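Local coordinates for protein sorbitol-6-phosphate dehydrogenase (Erwinia amylovora CFBP1430, PDB 5O3Z) that catalyses the NAD-dependent interconversion of sorbitol 6-phosphate and fructose 6-phosphate, as a member of the short-chain dehydrogenase/reductase (SDR) family, at residues N144-K149 with G258-F263; L186-L191 with Q232-V237; Q114-G119 with A160-G165; G138-I143 with Y179-H184; A99-F104 with H154-S159. All coordinates share one frame; numbering follows the deposited sequence.

Contact 1. Residues N144-K149 with G258-F263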
# COMPACT_ATOMS: atom_id res chain seq x y z
N ASN A 144 -15.18 2.16 -8.44
CA ASN A 144 -14.01 2.97 -8.49
C ASN A 144 -13.22 2.34 -9.65
O ASN A 144 -13.81 1.66 -10.53
CB ASN A 144 -13.37 2.98 -7.07
CG ASN A 144 -12.38 4.14 -6.85
OD1 ASN A 144 -11.44 4.35 -7.63
ND2 ASN A 144 -12.59 4.85 -5.78
N SER A 145 -11.90 2.50 -9.64
CA SER A 145 -11.09 2.37 -10.80
C SER A 145 -9.69 2.01 -10.31
O SER A 145 -9.31 2.38 -9.19
CB SER A 145 -11.02 3.68 -11.54
OG SER A 145 -10.11 3.66 -12.66
N LYS A 146 -8.91 1.37 -11.15
CA LYS A 146 -7.48 1.26 -10.85
C LYS A 146 -6.80 2.65 -10.76
O LYS A 146 -5.82 2.83 -10.05
CB LYS A 146 -6.82 0.35 -11.86
CG LYS A 146 -6.79 0.87 -13.25
CD LYS A 146 -5.97 -0.09 -14.09
CE LYS A 146 -6.20 0.07 -15.57
NZ LYS A 146 -5.32 1.15 -16.08
N SER A 147 -7.39 3.65 -11.40
CA SER A 147 -6.96 5.01 -11.26
C SER A 147 -7.15 5.57 -9.87
O SER A 147 -6.62 6.62 -9.61
CB SER A 147 -7.61 5.90 -12.35
OG SER A 147 -7.28 5.44 -13.64
N GLY A 148 -7.87 4.90 -8.98
CA GLY A 148 -7.88 5.19 -7.55
C GLY A 148 -6.83 4.47 -6.72
O GLY A 148 -6.80 4.60 -5.52
N LYS A 149 -6.03 3.64 -7.37
CA LYS A 149 -4.88 2.94 -6.75
C LYS A 149 -3.53 3.49 -7.18
O LYS A 149 -2.62 3.56 -6.39
CB LYS A 149 -4.91 1.44 -7.15
CG LYS A 149 -6.11 0.69 -6.61
CD LYS A 149 -6.12 0.55 -5.10
CE LYS A 149 -4.92 -0.21 -4.57
NZ LYS A 149 -5.22 -0.52 -3.15
N GLY A 258 -7.62 -8.29 -13.07
CA GLY A 258 -6.86 -9.38 -13.76
C GLY A 258 -5.41 -9.42 -13.40
O GLY A 258 -4.56 -9.84 -14.21
N GLY A 259 -5.11 -9.00 -12.16
CA GLY A 259 -3.73 -8.92 -11.68
C GLY A 259 -2.86 -7.76 -12.08
O GLY A 259 -1.66 -7.73 -11.73
N GLN A 260 -3.40 -6.77 -12.79
CA GLN A 260 -2.68 -5.57 -13.11
C GLN A 260 -2.19 -4.82 -11.87
O GLN A 260 -1.08 -4.25 -11.92
CB GLN A 260 -3.54 -4.62 -14.02
CG GLN A 260 -2.66 -3.55 -14.65
CD GLN A 260 -3.27 -2.74 -15.77
OE1 GLN A 260 -4.34 -3.10 -16.31
NE2 GLN A 260 -2.59 -1.63 -16.13
N VAL A 261 -2.99 -4.79 -10.82
CA VAL A 261 -2.74 -4.08 -9.56
C VAL A 261 -2.84 -5.07 -8.44
O VAL A 261 -3.82 -5.71 -8.32
CB VAL A 261 -3.81 -2.98 -9.28
CG1 VAL A 261 -3.55 -2.29 -7.94
CG2 VAL A 261 -3.83 -1.93 -10.38
N MET A 262 -1.77 -5.29 -7.71
CA MET A 262 -1.75 -6.30 -6.66
C MET A 262 -1.43 -5.69 -5.28
O MET A 262 -1.40 -6.41 -4.26
CB MET A 262 -0.73 -7.35 -7.01
CG MET A 262 -1.14 -8.32 -8.09
SD MET A 262 0.28 -9.43 -8.54
CE MET A 262 -0.27 -10.13 -10.09
N PHE A 263 -1.32 -4.37 -5.24
CA PHE A 263 -1.15 -3.66 -3.97
C PHE A 263 -2.48 -2.98 -3.60
O PHE A 263 -3.52 -3.30 -4.19
CB PHE A 263 -0.05 -2.62 -4.13
CG PHE A 263 -0.25 -1.68 -5.32
CD1 PHE A 263 0.15 -2.06 -6.57
CD2 PHE A 263 -0.90 -0.45 -5.15
CE1 PHE A 263 -0.03 -1.24 -7.66
CE2 PHE A 263 -1.05 0.40 -6.23
CZ PHE A 263 -0.65 -0.02 -7.48
OXT PHE A 263 -2.52 -2.07 -2.77
O HOH W 1 -4.08 0.55 -18.23

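Contact 2. Residues L186-L191 with Q232-V237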
# COMPACT_ATOMS: atom_id res chain seq x y z
N LEU A 186 -14.66 -0.70 -5.24
CA LEU A 186 -14.24 -1.72 -6.19
C LEU A 186 -13.37 -1.11 -7.21
O LEU A 186 -13.82 -0.24 -7.94
CB LEU A 186 -15.45 -2.39 -6.89
CG LEU A 186 -16.50 -3.11 -6.07
CD1 LEU A 186 -17.40 -3.99 -6.97
CD2 LEU A 186 -15.85 -3.93 -4.94
N MET A 187 -12.11 -1.55 -7.29
CA MET A 187 -11.19 -0.92 -8.15
C MET A 187 -11.14 -1.61 -9.48
O MET A 187 -10.37 -2.53 -9.72
CB MET A 187 -9.80 -0.77 -7.44
CG MET A 187 -9.89 -0.59 -5.93
SD MET A 187 -10.75 0.92 -5.41
CE MET A 187 -9.57 2.20 -5.93
N LEU A 188 -11.95 -1.17 -10.42
CA LEU A 188 -12.05 -1.87 -11.70
C LEU A 188 -10.92 -1.64 -12.62
O LEU A 188 -10.36 -0.54 -12.68
CB LEU A 188 -13.32 -1.45 -12.45
CG LEU A 188 -14.61 -1.62 -11.61
CD1 LEU A 188 -15.79 -1.34 -12.49
CD2 LEU A 188 -14.78 -2.93 -10.86
N GLY A 189 -10.55 -2.66 -13.41
CA GLY A 189 -9.68 -2.44 -14.54
C GLY A 189 -10.52 -1.85 -15.67
O GLY A 189 -11.62 -1.36 -15.43
N ASN A 190 -10.03 -1.95 -16.88
CA ASN A 190 -10.60 -1.30 -18.04
C ASN A 190 -11.73 -2.16 -18.62
O ASN A 190 -11.54 -3.37 -18.83
CB ASN A 190 -9.55 -1.12 -19.13
CG ASN A 190 -8.41 -0.19 -18.73
OD1 ASN A 190 -8.64 0.98 -18.38
ND2 ASN A 190 -7.16 -0.65 -18.93
N LEU A 191 -12.90 -1.56 -18.84
CA LEU A 191 -14.08 -2.25 -19.40
C LEU A 191 -14.01 -2.05 -20.91
O LEU A 191 -14.68 -1.19 -21.49
CB LEU A 191 -15.32 -1.65 -18.79
CG LEU A 191 -15.29 -1.53 -17.27
CD1 LEU A 191 -16.31 -0.52 -16.82
CD2 LEU A 191 -15.61 -2.87 -16.66
N GLN A 232 -19.68 -8.78 -15.79
CA GLN A 232 -19.99 -9.89 -14.90
C GLN A 232 -18.97 -10.04 -13.75
O GLN A 232 -19.32 -10.38 -12.63
CB GLN A 232 -20.13 -11.21 -15.71
CG GLN A 232 -20.58 -12.39 -14.87
CD GLN A 232 -22.02 -12.29 -14.47
OE1 GLN A 232 -22.87 -12.00 -15.32
NE2 GLN A 232 -22.32 -12.49 -13.25
N ASP A 233 -17.71 -9.76 -14.03
CA ASP A 233 -16.69 -9.77 -12.91
C ASP A 233 -17.08 -8.77 -11.86
O ASP A 233 -17.05 -9.02 -10.72
CB ASP A 233 -15.31 -9.40 -13.44
CG ASP A 233 -14.86 -10.25 -14.56
OD1 ASP A 233 -14.96 -11.51 -14.44
OD2 ASP A 233 -14.41 -9.68 -15.53
N VAL A 234 -17.53 -7.60 -12.29
CA VAL A 234 -17.96 -6.59 -11.35
C VAL A 234 -19.09 -7.07 -10.47
O VAL A 234 -19.04 -6.98 -9.23
CB VAL A 234 -18.34 -5.28 -12.09
CG1 VAL A 234 -18.76 -4.21 -11.09
CG2 VAL A 234 -17.18 -4.75 -12.91
N LEU A 235 -20.15 -7.55 -11.13
CA LEU A 235 -21.30 -8.12 -10.48
C LEU A 235 -20.94 -9.19 -9.47
O LEU A 235 -21.39 -9.14 -8.33
CB LEU A 235 -22.28 -8.63 -11.57
CG LEU A 235 -23.63 -9.20 -11.12
CD1 LEU A 235 -24.43 -8.18 -10.31
CD2 LEU A 235 -24.42 -9.64 -12.34
N ASN A 236 -20.02 -10.09 -9.86
CA ASN A 236 -19.61 -11.23 -9.02
C ASN A 236 -19.10 -10.76 -7.71
O ASN A 236 -19.62 -11.14 -6.64
CB ASN A 236 -18.59 -12.10 -9.78
CG ASN A 236 -19.26 -13.00 -10.84
OD1 ASN A 236 -20.49 -13.15 -10.81
ND2 ASN A 236 -18.47 -13.57 -11.80
N VAL A 237 -18.11 -9.85 -7.79
CA VAL A 237 -17.45 -9.30 -6.62
C VAL A 237 -18.43 -8.44 -5.79
O VAL A 237 -18.49 -8.51 -4.55
CB VAL A 237 -16.24 -8.46 -7.08
CG1 VAL A 237 -15.62 -7.70 -5.93
CG2 VAL A 237 -15.16 -9.29 -7.77

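Contact 3. Residues Q114-G119 with A160-G165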
# COMPACT_ATOMS: atom_id res chain seq x y z
N GLN A 114 -17.29 16.60 -8.19
CA GLN A 114 -18.73 16.59 -7.87
C GLN A 114 -19.33 15.19 -8.13
O GLN A 114 -19.93 14.60 -7.26
CB GLN A 114 -19.46 17.70 -8.71
CG GLN A 114 -19.27 19.14 -8.20
CD GLN A 114 -19.62 19.34 -6.72
OE1 GLN A 114 -20.61 18.81 -6.23
NE2 GLN A 114 -18.80 20.09 -5.99
N VAL A 115 -19.11 14.68 -9.32
CA VAL A 115 -19.70 13.43 -9.80
C VAL A 115 -19.04 12.24 -9.06
O VAL A 115 -19.75 11.39 -8.52
CB VAL A 115 -19.58 13.32 -11.33
CG1 VAL A 115 -20.11 11.97 -11.83
CG2 VAL A 115 -20.39 14.43 -12.01
N ASN A 116 -17.71 12.25 -8.95
CA ASN A 116 -17.04 11.08 -8.41
C ASN A 116 -16.96 11.02 -6.94
O ASN A 116 -16.84 9.92 -6.38
CB ASN A 116 -15.68 10.98 -8.97
CG ASN A 116 -15.71 10.51 -10.35
OD1 ASN A 116 -16.18 9.38 -10.58
ND2 ASN A 116 -15.25 11.34 -11.31
N LEU A 117 -17.05 12.17 -6.28
CA LEU A 117 -16.79 12.25 -4.88
C LEU A 117 -17.91 12.84 -4.09
O LEU A 117 -18.34 12.21 -3.16
CB LEU A 117 -15.46 13.00 -4.63
CG LEU A 117 -14.77 13.01 -3.28
CD1 LEU A 117 -14.68 11.58 -2.74
CD2 LEU A 117 -13.38 13.62 -3.50
N VAL A 118 -18.38 14.05 -4.39
CA VAL A 118 -19.41 14.65 -3.57
C VAL A 118 -20.75 13.83 -3.68
O VAL A 118 -21.48 13.65 -2.71
CB VAL A 118 -19.63 16.12 -3.96
CG1 VAL A 118 -20.93 16.66 -3.40
CG2 VAL A 118 -18.44 16.96 -3.54
N GLY A 119 -21.03 13.33 -4.87
CA GLY A 119 -22.19 12.46 -5.05
C GLY A 119 -22.12 11.25 -4.18
O GLY A 119 -23.12 10.82 -3.61
N ALA A 160 -7.44 12.15 -8.63
CA ALA A 160 -7.72 12.88 -7.42
C ALA A 160 -9.07 12.42 -6.80
O ALA A 160 -9.19 12.13 -5.60
CB ALA A 160 -7.72 14.38 -7.74
N ALA A 161 -10.08 12.32 -7.65
CA ALA A 161 -11.41 12.05 -7.19
C ALA A 161 -11.58 10.58 -6.81
O ALA A 161 -12.22 10.31 -5.87
CB ALA A 161 -12.40 12.40 -8.28
N LYS A 162 -10.94 9.67 -7.57
CA LYS A 162 -11.02 8.24 -7.32
C LYS A 162 -10.20 7.86 -6.12
O LYS A 162 -10.67 7.12 -5.30
CB LYS A 162 -10.59 7.42 -8.53
CG LYS A 162 -11.58 7.43 -9.71
CD LYS A 162 -12.99 6.98 -9.33
CE LYS A 162 -13.98 7.15 -10.49
NZ LYS A 162 -15.29 6.48 -10.20
N PHE A 163 -8.99 8.38 -5.97
CA PHE A 163 -8.31 8.22 -4.66
C PHE A 163 -9.15 8.76 -3.49
O PHE A 163 -9.33 8.13 -2.42
CB PHE A 163 -6.98 8.99 -4.71
CG PHE A 163 -5.79 8.18 -5.19
CD1 PHE A 163 -5.67 7.81 -6.52
CD2 PHE A 163 -4.80 7.85 -4.33
CE1 PHE A 163 -4.58 7.07 -6.95
CE2 PHE A 163 -3.69 7.13 -4.77
CZ PHE A 163 -3.56 6.79 -6.08
N GLY A 164 -9.70 9.95 -3.67
CA GLY A 164 -10.56 10.53 -2.65
C GLY A 164 -11.72 9.64 -2.27
O GLY A 164 -12.02 9.47 -1.08
N GLY A 165 -12.25 8.94 -3.25
CA GLY A 165 -13.25 7.89 -2.91
C GLY A 165 -12.76 6.79 -1.94
O GLY A 165 -13.52 6.28 -1.14
O HOH W 2 -14.38 8.64 -6.04
O HOH W 3 -17.12 7.52 -7.89

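Contact 4. Residues G138-I143 with Y179-H184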
# COMPACT_ATOMS: atom_id res chain seq x y z
N GLY A 138 -26.23 -2.91 6.78
CA GLY A 138 -26.26 -2.60 5.34
C GLY A 138 -24.89 -2.67 4.68
O GLY A 138 -23.93 -2.99 5.30
N ARG A 139 -24.89 -2.43 3.37
CA ARG A 139 -23.74 -2.41 2.53
C ARG A 139 -23.71 -1.12 1.68
O ARG A 139 -24.76 -0.64 1.20
CB ARG A 139 -23.85 -3.56 1.62
CG ARG A 139 -23.95 -4.87 2.35
CD ARG A 139 -22.62 -5.22 2.95
NE ARG A 139 -22.53 -6.53 3.52
CZ ARG A 139 -22.66 -6.83 4.80
NH1 ARG A 139 -23.02 -5.94 5.71
NH2 ARG A 139 -22.46 -8.11 5.19
N ILE A 140 -22.52 -0.56 1.48
CA ILE A 140 -22.33 0.55 0.58
C ILE A 140 -21.17 0.11 -0.30
O ILE A 140 -20.10 -0.22 0.24
CB ILE A 140 -22.00 1.85 1.31
CG1 ILE A 140 -23.16 2.32 2.19
CG2 ILE A 140 -21.59 2.92 0.30
CD1 ILE A 140 -22.83 3.47 3.13
N ILE A 141 -21.38 0.09 -1.59
CA ILE A 141 -20.33 -0.28 -2.50
C ILE A 141 -20.17 0.78 -3.51
O ILE A 141 -21.11 1.05 -4.27
CB ILE A 141 -20.62 -1.64 -3.15
CG1 ILE A 141 -20.46 -2.74 -2.08
CG2 ILE A 141 -19.66 -1.92 -4.29
CD1 ILE A 141 -21.10 -4.06 -2.44
N GLN A 142 -18.95 1.33 -3.63
CA GLN A 142 -18.63 2.28 -4.69
C GLN A 142 -17.93 1.67 -5.90
O GLN A 142 -16.94 0.96 -5.78
CB GLN A 142 -17.67 3.35 -4.14
CG GLN A 142 -17.52 4.58 -5.04
CD GLN A 142 -16.12 5.28 -4.95
OE1 GLN A 142 -15.15 4.75 -4.38
NE2 GLN A 142 -16.01 6.44 -5.63
N ILE A 143 -18.34 2.03 -7.08
CA ILE A 143 -17.60 1.68 -8.31
C ILE A 143 -16.43 2.67 -8.46
O ILE A 143 -16.65 3.86 -8.53
CB ILE A 143 -18.49 1.72 -9.54
CG1 ILE A 143 -19.74 0.82 -9.34
CG2 ILE A 143 -17.71 1.31 -10.75
CD1 ILE A 143 -19.45 -0.58 -8.71
N TYR A 179 -22.66 0.32 13.54
CA TYR A 179 -24.01 -0.05 13.07
C TYR A 179 -24.04 -1.29 12.20
O TYR A 179 -25.08 -1.61 11.64
CB TYR A 179 -24.60 1.11 12.26
CG TYR A 179 -24.63 2.39 12.99
CD1 TYR A 179 -25.50 2.59 14.09
CD2 TYR A 179 -23.83 3.44 12.60
CE1 TYR A 179 -25.56 3.78 14.76
CE2 TYR A 179 -23.90 4.66 13.25
CZ TYR A 179 -24.77 4.81 14.34
OH TYR A 179 -24.76 6.00 14.98
N GLY A 180 -22.92 -2.01 12.05
CA GLY A 180 -22.90 -3.20 11.22
C GLY A 180 -23.07 -2.93 9.76
O GLY A 180 -23.52 -3.78 9.00
N ILE A 181 -22.76 -1.72 9.34
CA ILE A 181 -22.75 -1.44 7.92
C ILE A 181 -21.29 -1.46 7.44
O ILE A 181 -20.49 -0.79 8.00
CB ILE A 181 -23.34 -0.05 7.59
CG1 ILE A 181 -24.79 0.09 8.10
CG2 ILE A 181 -23.39 0.10 6.06
CD1 ILE A 181 -25.30 1.50 8.09
N THR A 182 -21.03 -2.22 6.39
CA THR A 182 -19.75 -2.24 5.71
C THR A 182 -19.74 -1.41 4.40
O THR A 182 -20.76 -1.23 3.74
CB THR A 182 -19.30 -3.66 5.38
OG1 THR A 182 -20.08 -4.19 4.31
CG2 THR A 182 -19.37 -4.55 6.54
N VAL A 183 -18.55 -0.96 3.99
CA VAL A 183 -18.33 -0.01 2.90
C VAL A 183 -17.05 -0.44 2.18
O VAL A 183 -16.01 -0.62 2.86
CB VAL A 183 -18.08 1.38 3.48
CG1 VAL A 183 -18.10 2.47 2.35
CG2 VAL A 183 -19.08 1.70 4.59
N HIS A 184 -17.13 -0.58 0.88
CA HIS A 184 -16.04 -0.96 -0.03
C HIS A 184 -16.01 -0.16 -1.27
O HIS A 184 -17.05 0.33 -1.72
CB HIS A 184 -16.16 -2.41 -0.45
CG HIS A 184 -16.17 -3.37 0.68
ND1 HIS A 184 -15.04 -3.61 1.45
CD2 HIS A 184 -17.18 -4.10 1.23
CE1 HIS A 184 -15.36 -4.43 2.44
NE2 HIS A 184 -16.66 -4.76 2.33
O HOH W 4 -20.33 -3.12 1.28

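Contact 5. Residues A99-F104 with H154-S159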
# COMPACT_ATOMS: atom_id res chain seq x y z
N ALA A 99 -6.14 15.27 -20.19
CA ALA A 99 -5.37 16.41 -20.68
C ALA A 99 -4.19 16.56 -19.72
O ALA A 99 -4.38 16.41 -18.49
CB ALA A 99 -6.19 17.70 -20.65
N PRO A 100 -2.99 16.89 -20.26
CA PRO A 100 -1.83 17.12 -19.34
C PRO A 100 -2.16 18.26 -18.41
O PRO A 100 -2.99 19.10 -18.75
CB PRO A 100 -0.66 17.46 -20.27
CG PRO A 100 -1.28 17.80 -21.58
CD PRO A 100 -2.60 17.07 -21.68
N ILE A 101 -1.57 18.23 -17.21
CA ILE A 101 -1.85 19.24 -16.17
C ILE A 101 -1.76 20.69 -16.72
O ILE A 101 -2.59 21.55 -16.37
CB ILE A 101 -0.93 19.03 -14.92
CG1 ILE A 101 -1.26 20.04 -13.82
CG2 ILE A 101 0.55 19.19 -15.26
CD1 ILE A 101 -2.67 19.99 -13.25
N THR A 102 -0.81 20.94 -17.63
CA THR A 102 -0.58 22.29 -18.17
C THR A 102 -1.75 22.82 -19.08
O THR A 102 -1.76 23.99 -19.40
CB THR A 102 0.80 22.40 -18.90
OG1 THR A 102 0.94 21.30 -19.82
CG2 THR A 102 1.98 22.36 -17.89
N GLN A 103 -2.69 21.95 -19.47
CA GLN A 103 -3.92 22.32 -20.21
C GLN A 103 -5.22 21.84 -19.53
O GLN A 103 -6.30 21.90 -20.16
CB GLN A 103 -3.91 21.72 -21.63
CG GLN A 103 -2.66 21.97 -22.46
CD GLN A 103 -2.45 20.94 -23.59
OE1 GLN A 103 -3.36 20.18 -23.99
NE2 GLN A 103 -1.24 20.92 -24.13
N PHE A 104 -5.15 21.40 -18.27
CA PHE A 104 -6.29 20.67 -17.65
C PHE A 104 -7.15 21.74 -17.06
O PHE A 104 -6.63 22.60 -16.40
CB PHE A 104 -5.83 19.65 -16.58
CG PHE A 104 -6.89 18.63 -16.21
CD1 PHE A 104 -8.06 19.03 -15.56
CD2 PHE A 104 -6.73 17.29 -16.53
CE1 PHE A 104 -9.04 18.11 -15.26
CE2 PHE A 104 -7.72 16.38 -16.22
CZ PHE A 104 -8.87 16.79 -15.60
N HIS A 154 -2.10 12.38 -17.38
CA HIS A 154 -3.16 13.17 -18.09
C HIS A 154 -4.58 13.03 -17.53
O HIS A 154 -5.53 13.45 -18.14
CB HIS A 154 -3.12 12.91 -19.61
CG HIS A 154 -1.78 13.20 -20.23
ND1 HIS A 154 -1.47 12.90 -21.54
CD2 HIS A 154 -0.68 13.78 -19.71
CE1 HIS A 154 -0.23 13.28 -21.80
NE2 HIS A 154 0.27 13.84 -20.71
N ASN A 155 -4.72 12.49 -16.34
CA ASN A 155 -6.00 12.23 -15.78
C ASN A 155 -6.07 12.64 -14.36
O ASN A 155 -6.71 11.97 -13.56
CB ASN A 155 -6.30 10.75 -15.96
CG ASN A 155 -6.82 10.44 -17.35
OD1 ASN A 155 -7.97 10.74 -17.64
ND2 ASN A 155 -5.95 9.90 -18.22
N SER A 156 -5.46 13.78 -14.05
CA SER A 156 -5.41 14.31 -12.69
C SER A 156 -6.75 14.42 -11.97
O SER A 156 -6.85 14.09 -10.79
CB SER A 156 -4.61 15.63 -12.66
OG SER A 156 -5.33 16.71 -13.26
N GLY A 157 -7.77 14.93 -12.69
CA GLY A 157 -9.07 15.12 -12.10
C GLY A 157 -9.72 13.83 -11.68
O GLY A 157 -10.24 13.67 -10.55
N TYR A 158 -9.60 12.87 -12.58
CA TYR A 158 -10.05 11.52 -12.35
C TYR A 158 -9.29 10.81 -11.19
O TYR A 158 -9.92 10.31 -10.31
CB TYR A 158 -10.03 10.74 -13.67
CG TYR A 158 -10.83 9.43 -13.66
CD1 TYR A 158 -12.22 9.44 -13.55
CD2 TYR A 158 -10.19 8.17 -13.77
CE1 TYR A 158 -12.97 8.26 -13.56
CE2 TYR A 158 -10.92 6.97 -13.77
CZ TYR A 158 -12.32 7.02 -13.69
OH TYR A 158 -13.09 5.87 -13.67
N SER A 159 -7.96 10.83 -11.15
CA SER A 159 -7.23 10.20 -10.05
C SER A 159 -7.46 10.84 -8.68
O SER A 159 -7.66 10.15 -7.70
CB SER A 159 -5.75 10.12 -10.34
OG SER A 159 -5.50 9.09 -11.29
O HOH W 5 -3.65 15.52 -15.72

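Contact 1. Residues N144-K149 with G258-F263
The ring of Phe263 meets the backbone of Lys149 at its edge, where Lys149 O lies in the ring plane 3.5 Å from Phe263 CE2; one face of the ring is covered, nearer its rim than its centre, by CG1 of Val261. That same methyl also touches Lys149 CB, 4.0 Å away. The Lys149 chain turns back on itself at chi2 (-66°) and chi3 (-61°), a fold that places CE beside the C-terminal carboxylate. Lys149 NZ forms a salt bridge with Phe263 OXT at 3.1 Å and a weak hydrogen bond to Phe263 O, so the end of the chain is held by charge as well as by packing. Farther along, Val261 CG2 touches Lys146 CB, and the aliphatic CE of Lys146 approaches Gln260 OE1 to 3.7 Å. A water takes a 2.6 Å bond from Lys146 NZ and a weak one from Gln260 NE2. Phe263 also stacks with Phe263 of the third subunit, bringing the tail into the tetramer. The contact joins the 3-10 turn that follows strand 139-145 to the C-terminal tail beyond strand 253-256, whose Ser253 and Asn255 pack on Lys149.

Contact 2. Residues L186-L191 with Q232-V237
Leu188 CG, anti to its carbonyl carbon (chi1 -54°), starts the branch whose two methyls meet Val234 CG2; Val234 CG1 is anti to the backbone N (chi1 -179°), leaving CG2 beside that N and facing the leucine. This is the packing of a helix on the parallel sheet of a Rossmann fold. Strand 186-188 and helix 232-237 run nearly antiparallel, at 166° with their axes 10.3 Å apart, as expected for the return leg of the crossover that leads on to strand 253-256. Leu188 and Val234 are set roughly perpendicular to each other, and Val234 CG2 is gripped by both branches of the leucine, 3.6 Å from Leu188 CD2 and 3.7 Å from Leu188 CD1. One turn further along the helix, Leu186 and Val237 overlap flank to flank, running opposite ways, with Leu186 CD2 3.9 Å from Val237 CG1. The other branch of Leu186 lies over the helix backbone, with CD1 4.1 Å from Val234 O. All four residues are buried, and the side chains that meet are all apolar. Leu18 of helix 17-28 packs on Leu188, and Ile254 on both Leu186 and Val237, so the layer continues beyond the two segments. Val237 also touches Phe240 of the second subunit, which places the helix close to a subunit interface. At the far side of the helix, Gln232 NE2 donates a 3.1 Å bond to Asn236 OD1 from above the plane of the Asn236 carboxamide.

Contact 3. Residues Q114-G119 with A160-G165
Asn116 is the first residue of 114-119 to reach the other helix: its CB rests on Ala161 CB at 3.6 Å, where segments 114-119 and 160-165 come nearest. Helices 106-133 and 156-176 lie side by side on one face of the Rossmann sheet and run nearly parallel; the axes of the two segments are 8.5 Å apart at 21°. The Asn116 carboxamide carries on toward Lys162, whose chain bends at chi2 (-56°) and then extends, crossing the asparagine obliquely; Lys162 NZ gives a weak bond to Asn116 OD1, and further weak ones to Ile143 O and Ala93 O. A wider pi-type turn, in which Gly119 N bonds Gln114 O, interrupts the regular helix here, and two waters lie within bonding distance of Asn116 O, each at 2.8 Å, though with more acceptors near them than they have protons. One is equally close to Ala161 O, and the other accepts from Lys162 NZ at 3.1 Å. Lys162 closes a Tyr-x-x-x-Lys sequence that begins at Tyr158, and the asparagine carbonyl, water and lysine are arranged as in the proton relay proposed for SDR enzymes, so a catalytic role for them is probable. Next comes Leu117, which points at a smooth patch of the second helix. Leu113 of the fourth subunit also packs on Leu117. Leu117 CG is anti to the backbone N (chi1 -168°), and the CD1 branch beyond it rests on the glycine backbone, 3.6 Å from both Gly164 C and Gly165 N.

Contact 4. Residues G138-I143 with Y179-H184
Arg139 and Thr182 stand on the same face of the sheet, and their side chains meet at an angle: Arg139 CD lies 3.1 Å from Thr182 OG1, which sits over one face of the guanidinium, while Gly180 O lies at its edge. The bend at chi2 (-72°) carries CD over the threonine. Arg139 NH1 then turns back to Gly138 O at 3.1 Å, standing 56° above the carbonyl plane, and Thr182 N reaches the same oxygen from the opposite face at 3.2 Å, so two donors grip it. The outer guanidinium nitrogen NH2 is bonded to Ser243 O. On the other face Ile140 and Val183 lie side by side and point the same way, with Ile140 CG2 4.1 Å from Val183 CG1. Paired here are neighbouring parallel strands of the Rossmann sheet, the first and last strands of the beta-alpha-beta crossover whose helix 156-176 lies over Ile140 and Val183. The ladder continues from Ile140 N to Thr182 O (2.9 Å), from His184 N to Ile140 O and from Gln142 N to His184 O (2.9 Å). A water also donates to Ile140 O and is bonded to Thr182 OG1. Next to Ile141, the His184 ring is met edge-to-face by Tyr241, and its ND1 is bonded to Gln252 N.

Contact 5. Residues A99-F104 with H154-S159
His154 O receives a 2.8 Å hydrogen bond from Ala99 N, which lies in the carbonyl plane on a lone pair. A water makes a second bridge close by, donating to Ala99 O at 3.0 Å and accepting from Ser156 N, a backbone donor in the first turn of the helix that starts at Ser156. Beyond this polar pair, Pro100 lies over the histidine ring: its CD stands 4.2 Å from the ring centroid and only 7° off the normal, a CH-pi contact, while Pro100 CB touches His154 CD2 at 3.7 Å. On the other flank Phe104, with CG anti to its backbone N (chi1 -164°), swings its ring onto the helix start. Ser156 OG lies over one face toward the rim, 3.6 Å from Phe104 CD2, and Phe104 CZ sits against Gly157 N at the same distance. The fourth subunit reaches both parts, its Asp175 bonding His154 N and Ile101 N, and its Phe121 packing on Ile101 and Ser156. The contact thus ties the loop that leads from strand 88-91 into helix 106-133 to the N-terminal turn of helix 156-176, which carries Tyr158, the tyrosine of the family's Tyr-x-x-x-Lys sequence.

From the N terminus, contacts 5, 3, 4 and 1 open in turn at residues 99-104, 114-119, 138-143 and 144-149. The first three then close in the same order along 154-159, 160-165 and 179-184, so these four all cross one another and interlace helices 106-133 and 156-176 with strands 139-145 and 182-188. Contact 2 opens only afterwards, at 186-191, and closes at 232-237, falling entirely within the long span that contact 1 completes at the C terminus. Contacts 1, 2 and 4 meet along the two neighbouring strands, whereas contacts 3 and 5 share helix 156-176 and face the fourth subunit; contacts 1 and 2 touch the second.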